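Local coordinates for protein DELTA1-pyrroline-2-carboxylate reductase (Thermococcus litoralis DSM 5473, PDB 6T3E) that catalyses the NADH-dependent reduction of the cyclic imine Delta1-pyrroline-2-carboxylate to L-proline, probably as a step in L-hydroxyproline metabolism, at residues M25-S29 with V343-L349; I176-Y182 with I202-E208; T259-S263 with V288-H293. One frame throughout, in Å; residues are numbered along the deposited sequence.

Contact 1: M25-S29 with V343-L349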
ATOM      1  N   MET B  25       0.080  -9.830  17.524  1.00 39.23           N
ATOM      2  CA  MET B  25      -0.948  -9.372  16.573  1.00 44.42           C
ATOM      3  C   MET B  25      -2.312 -10.081  16.708  1.00 43.02           C
ATOM      4  O   MET B  25      -2.368 -11.258  17.044  1.00 46.91           O
ATOM      5  CB  MET B  25      -0.425  -9.560  15.154  1.00 50.71           C
ATOM      6  CG  MET B  25      -1.240  -8.921  14.064  1.00 56.41           C
ATOM      7  SD  MET B  25      -0.441  -9.198  12.469  1.00 56.25           S
ATOM      8  CE  MET B  25       1.219  -8.679  12.842  1.00 47.16           C
ATOM      9  N   LEU B  26      -3.407  -9.364  16.441  1.00 42.56           N
ATOM     10  CA  LEU B  26      -4.755  -9.915  16.553  1.00 44.52           C
ATOM     11  C   LEU B  26      -5.309 -10.228  15.170  1.00 51.00           C
ATOM     12  O   LEU B  26      -5.071  -9.487  14.212  1.00 53.56           O
ATOM     13  CB  LEU B  26      -5.707  -8.954  17.271  1.00 46.57           C
ATOM     14  CG  LEU B  26      -7.183  -9.355  17.459  1.00 44.83           C
ATOM     15  CD1 LEU B  26      -7.362 -10.478  18.495  1.00 40.47           C
ATOM     16  CD2 LEU B  26      -8.025  -8.141  17.825  1.00 42.18           C
ATOM     17  N   LEU B  27      -6.060 -11.326  15.080  1.00 51.92           N
ATOM     18  CA  LEU B  27      -6.678 -11.790  13.843  1.00 47.53           C
ATOM     19  C   LEU B  27      -8.189 -11.701  13.959  1.00 43.80           C
ATOM     20  O   LEU B  27      -8.765 -12.139  14.963  1.00 42.52           O
ATOM     21  CB  LEU B  27      -6.293 -13.234  13.534  1.00 51.02           C
ATOM     22  CG  LEU B  27      -5.366 -13.388  12.347  1.00 54.36           C
ATOM     23  CD1 LEU B  27      -4.067 -12.689  12.686  1.00 56.14           C
ATOM     24  CD2 LEU B  27      -5.155 -14.859  12.021  1.00 56.88           C
ATOM     25  N   LEU B  28      -8.825 -11.167  12.921  1.00 37.28           N
ATOM     26  CA  LEU B  28     -10.271 -11.025  12.873  1.00 34.25           C
ATOM     27  C   LEU B  28     -10.742 -11.592  11.546  1.00 39.45           C
ATOM     28  O   LEU B  28     -10.400 -11.058  10.487  1.00 40.92           O
ATOM     29  CB  LEU B  28     -10.684  -9.561  13.026  1.00 33.10           C
ATOM     30  CG  LEU B  28     -10.544  -8.980  14.433  1.00 35.87           C
ATOM     31  CD1 LEU B  28     -10.600  -7.439  14.411  1.00 33.03           C
ATOM     32  CD2 LEU B  28     -11.612  -9.555  15.362  1.00 38.54           C
ATOM     33  N   SER B  29     -11.545 -12.644  11.608  1.00 40.22           N
ATOM     34  CA  SER B  29     -12.080 -13.331  10.447  1.00 38.64           C
ATOM     35  C   SER B  29     -13.451 -12.768  10.091  1.00 42.97           C
ATOM     36  O   SER B  29     -14.059 -12.026  10.864  1.00 44.07           O
ATOM     37  CB  SER B  29     -12.163 -14.828  10.736  1.00 37.29           C
ATOM     38  OG  SER B  29     -13.192 -15.074  11.675  1.00 37.66           O
ATOM     39  N   VAL B 343     -13.095 -11.084  21.059  1.00 47.09           N
ATOM     40  CA  VAL B 343     -13.257 -11.777  19.785  1.00 44.57           C
ATOM     41  C   VAL B 343     -11.951 -11.696  19.010  1.00 43.27           C
ATOM     42  O   VAL B 343     -11.251 -10.678  19.039  1.00 43.76           O
ATOM     43  CB  VAL B 343     -14.438 -11.172  19.000  1.00 45.54           C
ATOM     44  CG1 VAL B 343     -14.371 -11.511  17.542  1.00 45.15           C
ATOM     45  CG2 VAL B 343     -15.749 -11.654  19.594  1.00 50.78           C
ATOM     46  N   GLY B 344     -11.602 -12.782  18.344  1.00 47.40           N
ATOM     47  CA  GLY B 344     -10.394 -12.864  17.555  1.00 44.89           C
ATOM     48  C   GLY B 344      -9.357 -13.749  18.227  1.00 49.92           C
ATOM     49  O   GLY B 344      -9.436 -14.069  19.413  1.00 56.91           O
ATOM     50  N   THR B 345      -8.334 -14.082  17.448  1.00 48.82           N
ATOM     51  CA  THR B 345      -7.265 -14.977  17.869  1.00 53.11           C
ATOM     52  C   THR B 345      -5.936 -14.240  17.787  1.00 55.79           C
ATOM     53  O   THR B 345      -5.682 -13.517  16.822  1.00 56.75           O
ATOM     54  CB  THR B 345      -7.225 -16.244  16.995  1.00 54.10           C
ATOM     55  OG1 THR B 345      -7.510 -15.901  15.638  1.00 57.57           O
ATOM     56  CG2 THR B 345      -8.258 -17.251  17.452  1.00 56.06           C
ATOM     57  N   ASN B 346      -5.090 -14.410  18.803  1.00 61.24           N
ATOM     58  CA  ASN B 346      -3.790 -13.752  18.825  1.00 61.34           C
ATOM     59  C   ASN B 346      -2.746 -14.630  18.150  1.00 60.69           C
ATOM     60  O   ASN B 346      -2.764 -15.853  18.300  1.00 64.91           O
ATOM     61  CB  ASN B 346      -3.379 -13.449  20.269  1.00 66.17           C
ATOM     62  CG  ASN B 346      -4.104 -12.244  20.844  1.00 67.91           C
ATOM     63  OD1 ASN B 346      -3.936 -11.111  20.380  1.00 63.36           O
ATOM     64  ND2 ASN B 346      -4.942 -12.491  21.847  1.00 72.57           N
ATOM     65  N   VAL B 347      -1.829 -14.003  17.406  1.00 51.01           N
ATOM     66  CA  VAL B 347      -0.791 -14.731  16.689  1.00 51.02           C
ATOM     67  C   VAL B 347       0.553 -14.049  16.919  1.00 52.67           C
ATOM     68  O   VAL B 347       0.632 -12.863  17.245  1.00 53.75           O
ATOM     69  CB  VAL B 347      -1.082 -14.858  15.166  1.00 46.46           C
ATOM     70  CG1 VAL B 347      -2.399 -15.602  14.918  1.00 43.26           C
ATOM     71  CG2 VAL B 347      -1.085 -13.499  14.476  1.00 36.62           C
ATOM     72  N   GLU B 348       1.620 -14.825  16.751  1.00 59.43           N
ATOM     73  CA  GLU B 348       2.990 -14.345  16.876  1.00 62.55           C
ATOM     74  C   GLU B 348       3.614 -14.198  15.497  1.00 61.43           C
ATOM     75  O   GLU B 348       3.381 -15.027  14.613  1.00 58.06           O
ATOM     76  CB  GLU B 348       3.851 -15.307  17.692  1.00 67.32           C
ATOM     77  CG  GLU B 348       3.536 -15.396  19.155  1.00 72.78           C
ATOM     78  CD  GLU B 348       4.586 -16.205  19.878  1.00 77.73           C
ATOM     79  OE1 GLU B 348       5.785 -15.888  19.705  1.00 77.88           O
ATOM     80  OE2 GLU B 348       4.220 -17.164  20.595  1.00 80.02           O
ATOM     81  N   LEU B 349       4.422 -13.156  15.326  1.00 64.24           N
ATOM     82  CA  LEU B 349       5.181 -12.974  14.092  1.00 64.45           C
ATOM     83  C   LEU B 349       6.526 -12.308  14.378  1.00 61.33           C
ATOM     84  O   LEU B 349       7.569 -12.787  13.933  1.00 59.80           O
ATOM     85  CB  LEU B 349       4.385 -12.153  13.062  1.00 65.82           C
ATOM     86  CG  LEU B 349       3.054 -12.691  12.500  1.00 67.50           C
ATOM     87  CD1 LEU B 349       2.314 -11.625  11.726  1.00 67.33           C
ATOM     88  CD2 LEU B 349       3.233 -13.915  11.620  1.00 66.47           C
TER
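Leu27 and Val347 cross at about a right angle, the Leu27 CD1 methyl lying 3.6 Å from Val347 CG2. Toward the chain ends, Met25 leaves its backbone with CG anti to N (chi1 -169°) and bends at chi3 (-50°), and its CE methyl meets Leu349 CD1. At the other end Leu28 CD2 packs across Val343 CG1 at 4.0 Å. Leu26 points from the opposite face of the ribbon to Leu27; its CD1 curls back over the bare backbone of Gly344, 3.8 Å from Gly344 C. Beside this methyl, 4.0 Å from Leu26 CD1, lies OD1 of Asn346, while on the Leu27 face Thr345 OG1 sits against Leu27 CB. The polar seam is backbone. Leu27 and Thr345 form a hydrogen-bonded pair, with Leu27 N to Thr345 O at 2.8 Å and Thr345 N to Leu27 O at 3.2 Å; Met25 and Val347 also exchange two bonds, that from Val347 N to Met25 O nearly straight (164°). On its other edge strand 26-28 bonds to strand 121-126, and Leu27 and Val347 each pack on the other's counterpart in the second subunit. The arrangement is an antiparallel strand pair at the edge of a mixed sheet, joining the first ordered residues to the C-terminal end of the chain at the dimer interface.

Contact 2: I176-Y182 with I202-E208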
ATOM      1  N   ILE B 176     -38.028   3.074   3.156  1.00 64.23           N
ATOM      2  CA  ILE B 176     -38.211   2.341   1.910  1.00 59.60           C
ATOM      3  C   ILE B 176     -39.307   1.298   2.090  1.00 60.63           C
ATOM      4  O   ILE B 176     -39.361   0.595   3.106  1.00 63.93           O
ATOM      5  CB  ILE B 176     -36.878   1.703   1.484  1.00 53.94           C
ATOM      6  CG1 ILE B 176     -35.775   2.759   1.476  1.00 54.18           C
ATOM      7  CG2 ILE B 176     -36.979   1.086   0.100  1.00 53.75           C
ATOM      8  CD1 ILE B 176     -35.900   3.762   0.353  1.00 54.99           C
ATOM      9  N   GLU B 177     -40.188   1.189   1.104  1.00 60.71           N
ATOM     10  CA  GLU B 177     -41.289   0.234   1.153  1.00 65.68           C
ATOM     11  C   GLU B 177     -41.138  -0.921   0.177  1.00 64.58           C
ATOM     12  O   GLU B 177     -41.476  -2.058   0.520  1.00 64.26           O
ATOM     13  CB  GLU B 177     -42.613   0.950   0.866  1.00 69.81           C
ATOM     14  CG  GLU B 177     -43.398   1.344   2.091  1.00 74.27           C
ATOM     15  CD  GLU B 177     -44.358   2.476   1.807  1.00 79.50           C
ATOM     16  OE1 GLU B 177     -45.003   2.444   0.736  1.00 79.41           O
ATOM     17  OE2 GLU B 177     -44.471   3.393   2.652  1.00 83.94           O
ATOM     18  N   LYS B 178     -40.617  -0.668  -1.023  1.00 64.51           N
ATOM     19  CA  LYS B 178     -40.551  -1.687  -2.059  1.00 68.54           C
ATOM     20  C   LYS B 178     -39.311  -1.458  -2.911  1.00 67.94           C
ATOM     21  O   LYS B 178     -38.916  -0.315  -3.162  1.00 70.26           O
ATOM     22  CB  LYS B 178     -41.839  -1.659  -2.901  1.00 72.48           C
ATOM     23  CG  LYS B 178     -41.810  -2.379  -4.225  1.00 72.42           C
ATOM     24  CD  LYS B 178     -42.751  -1.684  -5.202  1.00 75.68           C
ATOM     25  CE  LYS B 178     -42.773  -2.392  -6.545  1.00 78.83           C
ATOM     26  NZ  LYS B 178     -43.755  -1.817  -7.515  1.00 82.05           N
ATOM     27  N   ALA B 179     -38.710  -2.558  -3.369  1.00 61.47           N
ATOM     28  CA  ALA B 179     -37.485  -2.501  -4.152  1.00 59.79           C
ATOM     29  C   ALA B 179     -37.636  -3.302  -5.440  1.00 58.70           C
ATOM     30  O   ALA B 179     -38.319  -4.329  -5.476  1.00 57.91           O
ATOM     31  CB  ALA B 179     -36.276  -3.004  -3.342  1.00 55.53           C
ATOM     32  N   LEU B 180     -36.995  -2.806  -6.503  1.00 60.13           N
ATOM     33  CA  LEU B 180     -36.961  -3.446  -7.817  1.00 58.43           C
ATOM     34  C   LEU B 180     -35.518  -3.727  -8.208  1.00 57.06           C
ATOM     35  O   LEU B 180     -34.662  -2.840  -8.132  1.00 59.31           O
ATOM     36  CB  LEU B 180     -37.609  -2.560  -8.886  1.00 60.58           C
ATOM     37  CG  LEU B 180     -39.009  -2.040  -8.565  1.00 64.76           C
ATOM     38  CD1 LEU B 180     -39.469  -1.024  -9.600  1.00 62.80           C
ATOM     39  CD2 LEU B 180     -39.976  -3.215  -8.455  1.00 66.45           C
ATOM     40  N   VAL B 181     -35.248  -4.956  -8.628  1.00 50.26           N
ATOM     41  CA  VAL B 181     -33.882  -5.394  -8.874  1.00 45.26           C
ATOM     42  C   VAL B 181     -33.793  -5.947 -10.293  1.00 50.61           C
ATOM     43  O   VAL B 181     -34.643  -6.743 -10.715  1.00 51.74           O
ATOM     44  CB  VAL B 181     -33.419  -6.404  -7.803  1.00 41.05           C
ATOM     45  CG1 VAL B 181     -34.355  -7.596  -7.714  1.00 39.82           C
ATOM     46  CG2 VAL B 181     -31.973  -6.825  -8.027  1.00 38.76           C
ATOM     47  N   TYR B 182     -32.799  -5.474 -11.047  1.00 45.97           N
ATOM     48  CA  TYR B 182     -32.522  -5.971 -12.383  1.00 40.72           C
ATOM     49  C   TYR B 182     -31.066  -6.391 -12.470  1.00 47.64           C
ATOM     50  O   TYR B 182     -30.180  -5.671 -12.004  1.00 54.42           O
ATOM     51  CB  TYR B 182     -32.822  -4.907 -13.438  1.00 38.41           C
ATOM     52  CG  TYR B 182     -32.171  -5.214 -14.762  1.00 42.89           C
ATOM     53  CD1 TYR B 182     -32.653  -6.237 -15.574  1.00 42.97           C
ATOM     54  CD2 TYR B 182     -31.060  -4.501 -15.192  1.00 44.68           C
ATOM     55  CE1 TYR B 182     -32.050  -6.526 -16.782  1.00 45.52           C
ATOM     56  CE2 TYR B 182     -30.456  -4.781 -16.400  1.00 45.22           C
ATOM     57  CZ  TYR B 182     -30.951  -5.792 -17.187  1.00 45.54           C
ATOM     58  OH  TYR B 182     -30.333  -6.068 -18.377  1.00 45.87           O
ATOM     59  N   ILE B 202     -38.806  -6.063   3.671  1.00 75.34           N
ATOM     60  CA  ILE B 202     -39.479  -5.263   2.661  1.00 72.56           C
ATOM     61  C   ILE B 202     -39.712  -6.151   1.453  1.00 73.13           C
ATOM     62  O   ILE B 202     -39.031  -7.159   1.252  1.00 73.93           O
ATOM     63  CB  ILE B 202     -38.682  -4.008   2.236  1.00 70.86           C
ATOM     64  CG1 ILE B 202     -37.334  -4.410   1.628  1.00 69.46           C
ATOM     65  CG2 ILE B 202     -38.514  -3.037   3.403  1.00 69.60           C
ATOM     66  CD1 ILE B 202     -36.724  -3.363   0.706  1.00 68.76           C
ATOM     67  N   GLU B 203     -40.693  -5.757   0.642  1.00 71.98           N
ATOM     68  CA  GLU B 203     -41.011  -6.486  -0.578  1.00 69.21           C
ATOM     69  C   GLU B 203     -40.001  -6.143  -1.673  1.00 66.47           C
ATOM     70  O   GLU B 203     -39.733  -4.967  -1.945  1.00 63.38           O
ATOM     71  CB  GLU B 203     -42.434  -6.164  -1.038  1.00 70.26           C
ATOM     72  CG  GLU B 203     -42.827  -6.866  -2.324  1.00 73.63           C
ATOM     73  CD  GLU B 203     -44.126  -6.347  -2.906  1.00 77.36           C
ATOM     74  OE1 GLU B 203     -44.984  -5.876  -2.125  1.00 78.06           O
ATOM     75  OE2 GLU B 203     -44.283  -6.409  -4.147  1.00 78.14           O
ATOM     76  N   ILE B 204     -39.421  -7.169  -2.289  1.00 67.25           N
ATOM     77  CA  ILE B 204     -38.474  -6.969  -3.380  1.00 70.13           C
ATOM     78  C   ILE B 204     -38.885  -7.846  -4.557  1.00 70.77           C
ATOM     79  O   ILE B 204     -39.022  -9.068  -4.418  1.00 69.88           O
ATOM     80  CB  ILE B 204     -37.025  -7.257  -2.952  1.00 69.89           C
ATOM     81  CG1 ILE B 204     -36.641  -6.324  -1.796  1.00 71.85           C
ATOM     82  CG2 ILE B 204     -36.090  -7.069  -4.134  1.00 66.55           C
ATOM     83  CD1 ILE B 204     -35.466  -6.791  -0.952  1.00 71.09           C
ATOM     84  N   LYS B 205     -39.077  -7.225  -5.708  1.00 70.56           N
ATOM     85  CA  LYS B 205     -39.529  -7.905  -6.906  1.00 69.53           C
ATOM     86  C   LYS B 205     -38.480  -7.719  -7.981  1.00 63.99           C
ATOM     87  O   LYS B 205     -37.944  -6.621  -8.163  1.00 61.03           O
ATOM     88  CB  LYS B 205     -40.874  -7.358  -7.392  1.00 74.45           C
ATOM     89  CG  LYS B 205     -42.083  -7.945  -6.677  1.00 80.34           C
ATOM     90  CD  LYS B 205     -42.662  -9.105  -7.467  1.00 84.28           C
ATOM     91  CE  LYS B 205     -43.247 -10.179  -6.565  1.00 85.40           C
ATOM     92  NZ  LYS B 205     -43.735 -11.337  -7.374  1.00 85.56           N
ATOM     93  N   THR B 206     -38.171  -8.804  -8.665  1.00 60.83           N
ATOM     94  CA  THR B 206     -37.245  -8.727  -9.778  1.00 56.79           C
ATOM     95  C   THR B 206     -37.990  -8.169 -10.978  1.00 55.12           C
ATOM     96  O   THR B 206     -39.101  -8.614 -11.281  1.00 55.08           O
ATOM     97  CB  THR B 206     -36.677 -10.108 -10.103  1.00 55.28           C
ATOM     98  OG1 THR B 206     -37.735 -10.940 -10.594  1.00 58.42           O
ATOM     99  CG2 THR B 206     -36.084 -10.746  -8.859  1.00 54.73           C
ATOM    100  N   VAL B 207     -37.387  -7.191 -11.651  1.00 59.34           N
ATOM    101  CA  VAL B 207     -37.907  -6.669 -12.910  1.00 64.46           C
ATOM    102  C   VAL B 207     -36.951  -7.119 -14.028  1.00 69.73           C
ATOM    103  O   VAL B 207     -35.826  -7.557 -13.772  1.00 72.46           O
ATOM    104  CB  VAL B 207     -38.077  -5.127 -12.890  1.00 64.68           C
ATOM    105  CG1 VAL B 207     -38.964  -4.692 -11.755  1.00 62.62           C
ATOM    106  CG2 VAL B 207     -36.721  -4.428 -12.821  1.00 65.44           C
ATOM    107  N   GLU B 208     -37.395  -6.979 -15.287  1.00 76.80           N
ATOM    108  CA  GLU B 208     -36.739  -7.616 -16.430  1.00 76.45           C
ATOM    109  C   GLU B 208     -36.215  -6.590 -17.433  1.00 73.15           C
ATOM    110  O   GLU B 208     -36.054  -6.899 -18.622  1.00 76.30           O
ATOM    111  CB  GLU B 208     -37.721  -8.596 -17.097  1.00 86.79           C
ATOM    112  CG  GLU B 208     -37.087  -9.768 -17.831  1.00 94.60           C
ATOM    113  CD  GLU B 208     -36.144 -10.549 -16.937  1.00 97.26           C
ATOM    114  OE1 GLU B 208     -36.557 -11.008 -15.829  1.00 93.84           O
ATOM    115  OE2 GLU B 208     -34.990 -10.715 -17.374  1.00103.24           O
TER
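Ala179 CB lies against the flank of Ile204, 3.7 Å from Ile204 CG1, and is also met by Ile202 CD1 at 4.1 Å. Ile202 reaches it because its CG1 stands between backbone N and carbonyl carbon (chi1 61°), which turns the ethyl branch toward strand 178-182. Further along the same face Val181 CG1 fits between two methyls, 4.0 Å from Ile204 CG2 and 3.8 Å from Thr206 CG2. Leu167 of helix 161-173 packs on Ala179, Ile202 and Ile204; Phe192, Ala193 and Met196 of helix 186-200 pack on Val181, Ile204 and Thr206. The two strands and helix 186-200 form a beta-alpha-beta unit of the Rossmann-type dinucleotide-binding domain, with strand 203-206 outermost in the parallel sheet. The N-to-C directions of the two strands differ by 23°, and their bonds alternate as parallel pairing demands: Ala179 receives Lys205 N at its carbonyl and donates to Glu203 O, and Val181 likewise takes Val207 N and gives to Lys205 O at 3.2 Å. On the reverse face Leu180 crosses Val207 at about a right angle, its CB and CD2 each 3.8 Å from Val207 CG1. Lys178 and Glu203 stand side by side here without a salt bridge, their charged ends NZ and OE2 5.7 Å apart. Where strand 178-182 ends, Tyr182 rests CB on Val207 CG2 and turns a ring edge to Val207 O, which lies in the ring plane 3.9 Å from Tyr182 CD1. The Tyr182 side chain also touches the bound NADH.

Contact 3: T259-S263 with V288-H293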
ATOM      1  N   THR B 259     -26.845  10.839 -17.964  1.00 69.60           N
ATOM      2  CA  THR B 259     -27.114  10.692 -16.538  1.00 68.28           C
ATOM      3  C   THR B 259     -26.248  11.634 -15.700  1.00 62.12           C
ATOM      4  O   THR B 259     -26.752  12.312 -14.793  1.00 51.93           O
ATOM      5  CB  THR B 259     -26.881   9.237 -16.121  1.00 68.60           C
ATOM      6  OG1 THR B 259     -27.794   8.382 -16.822  1.00 67.77           O
ATOM      7  CG2 THR B 259     -27.070   9.070 -14.617  1.00 67.83           C
ATOM      8  N   VAL B 260     -24.953  11.714 -16.014  1.00 60.79           N
ATOM      9  CA  VAL B 260     -24.052  12.560 -15.238  1.00 59.09           C
ATOM     10  C   VAL B 260     -24.384  14.032 -15.448  1.00 60.45           C
ATOM     11  O   VAL B 260     -24.537  14.791 -14.483  1.00 64.23           O
ATOM     12  CB  VAL B 260     -22.583  12.251 -15.588  1.00 56.33           C
ATOM     13  CG1 VAL B 260     -21.648  12.994 -14.652  1.00 52.93           C
ATOM     14  CG2 VAL B 260     -22.321  10.754 -15.516  1.00 54.13           C
ATOM     15  N   ARG B 261     -24.519  14.455 -16.711  1.00 58.12           N
ATOM     16  CA  ARG B 261     -24.795  15.864 -16.986  1.00 57.38           C
ATOM     17  C   ARG B 261     -26.103  16.310 -16.353  1.00 57.21           C
ATOM     18  O   ARG B 261     -26.200  17.429 -15.839  1.00 60.37           O
ATOM     19  CB  ARG B 261     -24.834  16.127 -18.491  1.00 59.54           C
ATOM     20  CG  ARG B 261     -24.791  17.614 -18.846  1.00 61.85           C
ATOM     21  CD  ARG B 261     -25.643  17.948 -20.063  1.00 64.09           C
ATOM     22  NE  ARG B 261     -27.024  18.299 -19.722  1.00 63.42           N
ATOM     23  CZ  ARG B 261     -28.074  17.520 -19.975  1.00 59.84           C
ATOM     24  NH1 ARG B 261     -27.893  16.350 -20.567  1.00 58.74           N
ATOM     25  NH2 ARG B 261     -29.302  17.904 -19.634  1.00 58.47           N
ATOM     26  N   LYS B 262     -27.116  15.442 -16.379  1.00 52.79           N
ATOM     27  CA  LYS B 262     -28.455  15.802 -15.932  1.00 52.59           C
ATOM     28  C   LYS B 262     -28.551  15.994 -14.419  1.00 56.73           C
ATOM     29  O   LYS B 262     -29.510  16.616 -13.949  1.00 60.35           O
ATOM     30  CB  LYS B 262     -29.441  14.729 -16.392  1.00 49.31           C
ATOM     31  CG  LYS B 262     -30.889  15.048 -16.174  1.00 52.98           C
ATOM     32  CD  LYS B 262     -31.726  13.774 -16.186  1.00 55.08           C
ATOM     33  CE  LYS B 262     -31.993  13.289 -17.598  1.00 56.32           C
ATOM     34  NZ  LYS B 262     -33.356  13.703 -18.062  1.00 52.90           N
ATOM     35  N   SER B 263     -27.578  15.514 -13.651  1.00 53.53           N
ATOM     36  CA  SER B 263     -27.713  15.420 -12.207  1.00 51.60           C
ATOM     37  C   SER B 263     -26.857  16.451 -11.489  1.00 53.47           C
ATOM     38  O   SER B 263     -25.906  17.013 -12.044  1.00 53.03           O
ATOM     39  CB  SER B 263     -27.329  14.026 -11.699  1.00 49.12           C
ATOM     40  OG  SER B 263     -28.307  13.058 -12.023  1.00 50.40           O
ATOM     41  N   VAL B 288     -19.210  17.141 -22.514  1.00 72.72           N
ATOM     42  CA  VAL B 288     -20.558  17.319 -21.973  1.00 70.76           C
ATOM     43  C   VAL B 288     -20.514  17.995 -20.610  1.00 71.16           C
ATOM     44  O   VAL B 288     -21.419  18.752 -20.242  1.00 73.09           O
ATOM     45  CB  VAL B 288     -21.290  15.968 -21.905  1.00 68.25           C
ATOM     46  CG1 VAL B 288     -22.681  16.148 -21.334  1.00 67.35           C
ATOM     47  CG2 VAL B 288     -21.375  15.349 -23.279  1.00 69.83           C
ATOM     48  N   ILE B 289     -19.486  17.707 -19.823  1.00 68.60           N
ATOM     49  CA  ILE B 289     -19.322  18.318 -18.515  1.00 66.09           C
ATOM     50  C   ILE B 289     -17.854  18.668 -18.330  1.00 69.71           C
ATOM     51  O   ILE B 289     -16.984  18.214 -19.076  1.00 71.33           O
ATOM     52  CB  ILE B 289     -19.821  17.392 -17.385  1.00 55.72           C
ATOM     53  CG1 ILE B 289     -19.222  15.993 -17.532  1.00 50.08           C
ATOM     54  CG2 ILE B 289     -21.341  17.320 -17.388  1.00 52.14           C
ATOM     55  CD1 ILE B 289     -19.202  15.200 -16.226  1.00 50.12           C
ATOM     56  N   ASP B 290     -17.591  19.528 -17.350  1.00 75.44           N
ATOM     57  CA  ASP B 290     -16.234  19.891 -16.970  1.00 79.40           C
ATOM     58  C   ASP B 290     -16.080  19.670 -15.471  1.00 79.68           C
ATOM     59  O   ASP B 290     -17.006  19.213 -14.796  1.00 80.01           O
ATOM     60  CB  ASP B 290     -15.899  21.337 -17.369  1.00 86.59           C
ATOM     61  CG  ASP B 290     -16.823  22.362 -16.726  1.00 92.92           C
ATOM     62  OD1 ASP B 290     -17.549  22.002 -15.774  1.00 93.13           O
ATOM     63  OD2 ASP B 290     -16.828  23.529 -17.185  1.00 95.33           O
ATOM     64  N   GLU B 291     -14.902  20.026 -14.953  1.00 78.75           N
ATOM     65  CA  GLU B 291     -14.585  19.779 -13.549  1.00 74.34           C
ATOM     66  C   GLU B 291     -15.527  20.521 -12.609  1.00 72.32           C
ATOM     67  O   GLU B 291     -15.722  20.097 -11.464  1.00 70.91           O
ATOM     68  CB  GLU B 291     -13.139  20.181 -13.271  1.00 76.05           C
ATOM     69  CG  GLU B 291     -12.615  19.723 -11.931  1.00 75.99           C
ATOM     70  CD  GLU B 291     -11.116  19.901 -11.811  1.00 76.68           C
ATOM     71  OE1 GLU B 291     -10.409  19.734 -12.835  1.00 74.59           O
ATOM     72  OE2 GLU B 291     -10.650  20.199 -10.689  1.00 77.52           O
ATOM     73  N   GLY B 292     -16.093  21.641 -13.063  1.00 71.75           N
ATOM     74  CA  GLY B 292     -17.025  22.429 -12.274  1.00 69.11           C
ATOM     75  C   GLY B 292     -18.400  21.815 -12.114  1.00 66.83           C
ATOM     76  O   GLY B 292     -19.173  22.295 -11.277  1.00 66.13           O
ATOM     77  N   HIS B 293     -18.728  20.789 -12.910  1.00 67.97           N
ATOM     78  CA  HIS B 293     -20.009  20.098 -12.790  1.00 65.58           C
ATOM     79  C   HIS B 293     -20.138  19.342 -11.470  1.00 61.08           C
ATOM     80  O   HIS B 293     -21.258  18.995 -11.079  1.00 59.16           O
ATOM     81  CB  HIS B 293     -20.192  19.137 -13.970  1.00 65.16           C
ATOM     82  CG  HIS B 293     -21.551  18.517 -14.038  1.00 64.05           C
ATOM     83  ND1 HIS B 293     -22.705  19.264 -14.131  1.00 65.78           N
ATOM     84  CD2 HIS B 293     -21.942  17.221 -14.019  1.00 63.11           C
ATOM     85  CE1 HIS B 293     -23.749  18.456 -14.168  1.00 65.95           C
ATOM     86  NE2 HIS B 293     -23.313  17.211 -14.102  1.00 64.93           N
TER
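Arg261 lays its aliphatic stem across Val288 and, at a slant, over Ile289. Its CB is 3.6 Å from Val288 CG1 and also borders Ile289 CG2; CG touches the same two methyls, 3.8 Å from Ile289 CG2, and CD still rests on Val288 CG1. Bends at chi2 and chi3 then carry the guanidinium away from the loop, and NH1 forms a salt bridge with Glu258, one turn back. Ile289 crosses Val260 at about a right angle, CD1 3.7 Å from Val260 CG1, and its CG2 sits 3.4 Å above the ring plane of His293, offset toward the rim, backing one face of the imidazole. His293, its CG trans to N (chi1 -172°), extends its ring to the helix end, where NE2 donates to Val260 O at 2.7 Å in a fairly straight bond (162°). The oxygen lies in the ring plane, yet the donor stands 39° out of the carbonyl plane; Ser263 N reaches the same oxygen from the opposite face, giving Val260 O two donors. CE1 lies near the carbonyl oxygens of Arg261 and Ser263, which stand obliquely to the ring and form no hydrogen bond with its NE2. Were His293 an alanine, Val260 O would probably keep Ser263 N alone of the two donors, and a gap is likely to open beneath Ile289 CG2. Val260 and His293 both touch Leu265 of strand 264-267. So the 3-10 turn ahead of strand 294-297 is tied by a side chain to the last turn of helix 257-262, at the outer end of the parallel sheet of the Rossmann-type domain.

Contact 1 joins the two ends of the ordered chain, so contacts 2 and 3, which follow one another in sequence, are both nested in the loop it closes. It belongs to the mixed sheet at the dimer interface, about 40 Å from contact 2 and about 47 Å from contact 3 (centre to centre), with contact 3 across the chain's centre. Contact 2 pairs two strands of the parallel sheet, and contact 3 lies beside its other end, in the helix and loop that lead into strands 264-267 and 294-297. Their centres are about 29 Å apart and their nearest atoms about 13 Å. The strand pair that touches the second subunit thus lies in a different sheet from the strand bearing the NADH-contacting Tyr182.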